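Local coordinates for protein peptide amidase (Stenotrophomonas maltophilia, PDB 1M22) that probably hydrolyses amide bonds as a peptide amidase of the amidase signature family, at residues 55-58 with 59-62; 108-111 with 112-116; 332-335 with 336-340. All blocks are in the same frame, centred on the assembly; numbering follows the deposited sequence.

Interaction 1: 55-58 with 59-62; sequences NPDA and LKEA
N55 and E61 meet where the loop after strand 51-54 turns into helix 58-70, as amide against carboxylate. ND2 of N55 donates to OE2 of E61 at 2.8 Å; the acceptor lies in the amide plane, yet the donor stands above the carboxylate plane, the two planes being 54° apart. N55 holds CG anti to its backbone N (chi1 175°), while E61 swings CG beside its own N (chi1 -76°) and runs extended beyond it, crossing the amide at about a right angle. The amide's other end is used too: OD1 of N55 accepts from N of D57 in an Asx turn, over a type I turn from N55 to A58. D57, at the N-cap position, lies alongside K60. Bends at chi3 and chi4 fold the lysine end back, with K60 CE 3.5 Å from D57 CG; NZ stops 4.5 Å from OD2, beyond a salt bridge. In the backbone, N of E61 bonds to O of D57 and N of A62 to O of A58. Further bonds from N55 and E61 to V124, and a salt bridge from E61 to R118, tie this helix start to strand 123-128 and helix 112-119, while A62 packs on helix 27-43.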
# COMPACT_ATOMS: atom_id res chain seq x y z
N ASN A 55 16.16 11.14 -1.61
CA ASN A 55 15.83 12.56 -1.61
C ASN A 55 17.10 13.31 -1.26
O ASN A 55 17.63 13.17 -0.16
CB ASN A 55 14.74 12.85 -0.57
CG ASN A 55 14.44 14.33 -0.45
OD1 ASN A 55 14.87 15.13 -1.28
ND2 ASN A 55 13.70 14.69 0.59
N PRO A 56 17.62 14.12 -2.20
CA PRO A 56 18.85 14.87 -1.91
C PRO A 56 18.69 15.85 -0.74
O PRO A 56 19.68 16.26 -0.14
CB PRO A 56 19.14 15.58 -3.23
CG PRO A 56 17.78 15.80 -3.80
CD PRO A 56 17.10 14.47 -3.53
N ASP A 57 17.45 16.20 -0.43
CA ASP A 57 17.17 17.13 0.66
C ASP A 57 16.76 16.46 1.97
O ASP A 57 16.30 17.14 2.89
CB ASP A 57 16.07 18.12 0.26
CG ASP A 57 16.47 19.01 -0.90
OD1 ASP A 57 17.67 19.31 -1.04
OD2 ASP A 57 15.57 19.41 -1.67
N ALA A 58 16.93 15.15 2.06
CA ALA A 58 16.54 14.43 3.27
C ALA A 58 17.21 14.97 4.53
O ALA A 58 16.54 15.24 5.53
CB ALA A 58 16.84 12.94 3.13
N LEU A 59 18.53 15.12 4.49
CA LEU A 59 19.27 15.63 5.64
C LEU A 59 18.87 17.06 5.97
O LEU A 59 18.75 17.43 7.14
CB LEU A 59 20.78 15.55 5.37
CG LEU A 59 21.67 16.00 6.53
CD1 LEU A 59 21.37 15.18 7.77
CD2 LEU A 59 23.13 15.86 6.12
N LYS A 60 18.68 17.87 4.93
CA LYS A 60 18.27 19.26 5.12
C LYS A 60 16.93 19.31 5.84
O LYS A 60 16.74 20.09 6.77
CB LYS A 60 18.16 19.96 3.76
CG LYS A 60 17.69 21.41 3.85
CD LYS A 60 17.63 22.07 2.48
CE LYS A 60 16.56 21.45 1.59
NZ LYS A 60 15.19 21.65 2.16
N GLU A 61 15.99 18.47 5.40
CA GLU A 61 14.67 18.42 6.00
C GLU A 61 14.76 17.99 7.47
O GLU A 61 14.15 18.60 8.34
CB GLU A 61 13.78 17.44 5.22
CG GLU A 61 13.25 18.00 3.90
CD GLU A 61 12.47 16.98 3.08
OE1 GLU A 61 11.65 16.22 3.65
OE2 GLU A 61 12.66 16.95 1.84
N ALA A 62 15.53 16.93 7.73
CA ALA A 62 15.69 16.44 9.09
C ALA A 62 16.29 17.52 10.00
O ALA A 62 15.84 17.72 11.13
CB ALA A 62 16.58 15.20 9.10
O HOH W 1 20.18 13.93 2.15
O HOH W 2 19.99 17.18 2.30

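Interaction 2: 108-111 with 112-116; sequences PDDA and YLVRR
D110 and A111 lead into the first turn of helix 112-119, with A111 at the N-cap position, and R115 reaches back over this helix start. Among the backbone bonds, N of R115 donates to O of A111 at 3.0 Å, the regular helical bond, while N of V114 makes a weak one to the same oxygen, so two donors share it. The arginine's side-chain bond goes to a main-chain oxygen: NH1 of R115 gives a weak bond to O of D110, which sits at the edge of the guanidinium and in its plane. A bend at chi3 (-68°) turns the arginine chain back, and one guanidinium face lies over CA of Y112. The carboxylate of D110 is engaged elsewhere, bridging R118 of the helix, by a salt bridge from OD2, and A92 earlier in the same long loop, whose N bonds to OD1. The remaining contacts are van der Waals. V114 crosses D110 at about a right angle, and its two methyls divide the work: CG2 makes an apolar contact with CB of A111 at 4.1 Å, while CG1, anti to the backbone N (chi1 173°), comes to 3.7 Å from CG of D110.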
# COMPACT_ATOMS: atom_id res chain seq x y z
N PRO A 108 7.72 16.51 -10.86
CA PRO A 108 6.57 17.34 -10.48
C PRO A 108 6.52 17.74 -9.00
O PRO A 108 7.20 17.15 -8.16
CB PRO A 108 5.38 16.46 -10.87
CG PRO A 108 5.91 15.08 -10.64
CD PRO A 108 7.30 15.15 -11.21
N ASP A 109 5.71 18.75 -8.71
CA ASP A 109 5.55 19.25 -7.34
C ASP A 109 4.82 18.23 -6.47
O ASP A 109 4.14 17.34 -6.98
CB ASP A 109 4.78 20.57 -7.35
CG ASP A 109 5.43 21.63 -8.22
OD1 ASP A 109 6.64 21.90 -8.01
OD2 ASP A 109 4.75 22.18 -9.10
N ASP A 110 4.95 18.40 -5.16
CA ASP A 110 4.34 17.51 -4.17
C ASP A 110 2.86 17.19 -4.34
O ASP A 110 2.04 18.07 -4.58
CB ASP A 110 4.49 18.10 -2.76
CG ASP A 110 5.92 18.08 -2.26
OD1 ASP A 110 6.81 17.62 -3.00
OD2 ASP A 110 6.14 18.52 -1.11
N ALA A 111 2.53 15.91 -4.19
CA ALA A 111 1.14 15.45 -4.24
C ALA A 111 0.49 15.97 -2.96
O ALA A 111 1.17 16.27 -1.98
CB ALA A 111 1.10 13.93 -4.26
N TYR A 112 -0.83 16.06 -2.95
CA TYR A 112 -1.54 16.55 -1.77
C TYR A 112 -1.14 15.82 -0.49
O TYR A 112 -0.83 16.45 0.51
CB TYR A 112 -3.05 16.44 -1.97
CG TYR A 112 -3.84 17.07 -0.84
CD1 TYR A 112 -3.95 18.45 -0.73
CD2 TYR A 112 -4.43 16.28 0.15
CE1 TYR A 112 -4.63 19.04 0.34
CE2 TYR A 112 -5.11 16.86 1.23
CZ TYR A 112 -5.20 18.24 1.31
OH TYR A 112 -5.85 18.82 2.37
N LEU A 113 -1.14 14.49 -0.52
CA LEU A 113 -0.80 13.75 0.69
C LEU A 113 0.64 13.98 1.14
O LEU A 113 0.95 13.87 2.32
CB LEU A 113 -1.09 12.25 0.51
CG LEU A 113 -0.22 11.41 -0.41
CD1 LEU A 113 1.04 10.95 0.32
CD2 LEU A 113 -1.02 10.19 -0.84
N VAL A 114 1.52 14.31 0.19
CA VAL A 114 2.91 14.57 0.53
C VAL A 114 2.99 15.94 1.22
O VAL A 114 3.76 16.12 2.17
CB VAL A 114 3.81 14.54 -0.72
CG1 VAL A 114 5.22 14.98 -0.36
CG2 VAL A 114 3.83 13.13 -1.29
N ARG A 115 2.19 16.89 0.76
CA ARG A 115 2.17 18.21 1.39
C ARG A 115 1.68 18.02 2.82
O ARG A 115 2.20 18.64 3.75
CB ARG A 115 1.24 19.16 0.62
CG ARG A 115 1.70 19.44 -0.80
CD ARG A 115 1.15 20.76 -1.34
NE ARG A 115 -0.30 20.75 -1.53
CZ ARG A 115 -0.92 20.13 -2.53
NH1 ARG A 115 -0.22 19.46 -3.44
NH2 ARG A 115 -2.24 20.19 -2.63
N ARG A 116 0.69 17.15 3.02
CA ARG A 116 0.18 16.91 4.36
C ARG A 116 1.25 16.26 5.25
O ARG A 116 1.40 16.63 6.41
CB ARG A 116 -1.06 16.02 4.33
CG ARG A 116 -2.30 16.68 3.74
CD ARG A 116 -3.53 15.83 4.00
NE ARG A 116 -3.90 15.79 5.41
CZ ARG A 116 -4.46 16.80 6.07
NH1 ARG A 116 -4.73 17.93 5.44
NH2 ARG A 116 -4.76 16.67 7.36

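Interaction 3: 332-335 with 336-340; sequences AGLE and RYFNT
Four successive backbone bonds run from residues 336-339 back to residues 332-335, each N-H meeting the carbonyl four residues earlier, so the last turns of helix 319-340 are regular alpha-helix; among them F338 N to L334 O measures 2.9 Å and N339 N to E335 O 3.1 Å. The side-chain contact is carried by L334 and F338, one turn apart on the same side of the helix. L334 directs CG away from its backbone N (chi1 -176°), which lets the branched end lean toward the following turn. F338 takes the other choice: CG lies beside its backbone N (chi1 -75°), and the ring folds back over the preceding turn. The methine CG of L334 then sits over one ring face in a CH-pi contact, 3.9 Å from the ring centroid of F338 and 27° off the normal, displaced toward the rim. Both methyls touch the ring beside it: L334 CD1 lies 3.6 Å from F338 CZ and L334 CD2 3.7 Å from F338 CE2, and all three branch carbons stay on the same side of the ring, toward its outer end. The inner end lies near the helix backbone, where O of L334 is over a face of the same ring and 3.4 Å from CG of F338. W133 of helix 132-135 touches both side chains. Polar ends next to this pair turn elsewhere: OH of Y337 bonds to OD1 of N90, and OE2 of E335 bonds to N of L348. Dispersion and CH-pi attraction therefore hold the two buried hydrocarbon groups together, while the carbonyl of L334 is satisfied by the amide of F338; the contact is consistent with a phenyl ring held against its own helix by apolar contact.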
# COMPACT_ATOMS: atom_id res chain seq x y z
N ALA A 332 -7.88 7.46 -19.67
CA ALA A 332 -8.40 8.77 -19.31
C ALA A 332 -7.59 9.42 -18.19
O ALA A 332 -7.19 10.58 -18.30
CB ALA A 332 -9.86 8.66 -18.90
N GLY A 333 -7.36 8.67 -17.12
CA GLY A 333 -6.62 9.19 -15.99
C GLY A 333 -5.16 9.51 -16.27
O GLY A 333 -4.65 10.55 -15.85
N LEU A 334 -4.47 8.60 -16.96
CA LEU A 334 -3.06 8.83 -17.26
C LEU A 334 -2.86 10.05 -18.13
O LEU A 334 -1.97 10.87 -17.88
CB LEU A 334 -2.45 7.60 -17.94
CG LEU A 334 -0.94 7.73 -18.19
CD1 LEU A 334 -0.20 7.78 -16.86
CD2 LEU A 334 -0.46 6.54 -19.02
N GLU A 335 -3.69 10.20 -19.16
CA GLU A 335 -3.55 11.35 -20.04
C GLU A 335 -3.89 12.64 -19.29
O GLU A 335 -3.26 13.67 -19.52
CB GLU A 335 -4.39 11.16 -21.30
CG GLU A 335 -4.03 9.87 -22.04
CD GLU A 335 -4.48 9.83 -23.49
OE1 GLU A 335 -5.59 10.31 -23.79
OE2 GLU A 335 -3.72 9.31 -24.33
N ARG A 336 -4.87 12.59 -18.39
CA ARG A 336 -5.21 13.78 -17.61
C ARG A 336 -4.02 14.14 -16.72
O ARG A 336 -3.66 15.31 -16.59
CB ARG A 336 -6.46 13.53 -16.75
CG ARG A 336 -6.84 14.73 -15.86
CD ARG A 336 -8.22 14.54 -15.24
NE ARG A 336 -8.26 13.46 -14.25
CZ ARG A 336 -7.75 13.54 -13.03
NH1 ARG A 336 -7.16 14.66 -12.62
NH2 ARG A 336 -7.84 12.51 -12.20
N TYR A 337 -3.41 13.13 -16.11
CA TYR A 337 -2.26 13.35 -15.25
C TYR A 337 -1.10 13.96 -16.03
O TYR A 337 -0.47 14.92 -15.58
CB TYR A 337 -1.83 12.03 -14.58
CG TYR A 337 -0.50 12.09 -13.86
CD1 TYR A 337 0.70 12.04 -14.56
CD2 TYR A 337 -0.45 12.25 -12.47
CE1 TYR A 337 1.92 12.15 -13.91
CE2 TYR A 337 0.77 12.35 -11.81
CZ TYR A 337 1.95 12.30 -12.54
OH TYR A 337 3.18 12.42 -11.92
N PHE A 338 -0.81 13.41 -17.21
CA PHE A 338 0.28 13.93 -18.03
C PHE A 338 0.07 15.41 -18.35
O PHE A 338 1.01 16.19 -18.34
CB PHE A 338 0.40 13.16 -19.36
CG PHE A 338 1.01 11.78 -19.24
CD1 PHE A 338 1.85 11.45 -18.18
CD2 PHE A 338 0.78 10.84 -20.23
CE1 PHE A 338 2.45 10.19 -18.12
CE2 PHE A 338 1.37 9.58 -20.18
CZ PHE A 338 2.21 9.25 -19.13
N ASN A 339 -1.17 15.77 -18.65
CA ASN A 339 -1.50 17.15 -18.98
C ASN A 339 -1.44 18.07 -17.77
O ASN A 339 -0.85 19.15 -17.84
CB ASN A 339 -2.90 17.22 -19.60
CG ASN A 339 -3.38 18.64 -19.83
OD1 ASN A 339 -3.82 19.32 -18.91
ND2 ASN A 339 -3.27 19.10 -21.07
N THR A 340 -2.04 17.64 -16.67
CA THR A 340 -2.07 18.42 -15.44
C THR A 340 -0.68 18.77 -14.91
O THR A 340 -0.45 19.89 -14.46
CB THR A 340 -2.84 17.66 -14.33
OG1 THR A 340 -4.19 17.44 -14.75
CG2 THR A 340 -2.83 18.45 -13.03

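Overall arrangement
From the N terminus, interaction 1 comes first, where the chain leaves outermost strand 51-54 and enters helix 58-70. Interaction 2 follows at the start of helix 112-119, after strand 82-86, and interaction 3 lies in the last turns of helix 319-340. Each joins neighbouring residues, closing no long loop, and the three run in series, neither nesting nor crossing. R118 links the first two, forming salt bridges with both E61 and D110, although their nearest atoms are about 7 Å apart. Interactions 2 and 3 touch directly where P108 packs against Y337. Interactions 1 and 3 stay apart, with centres about 30 Å from each other.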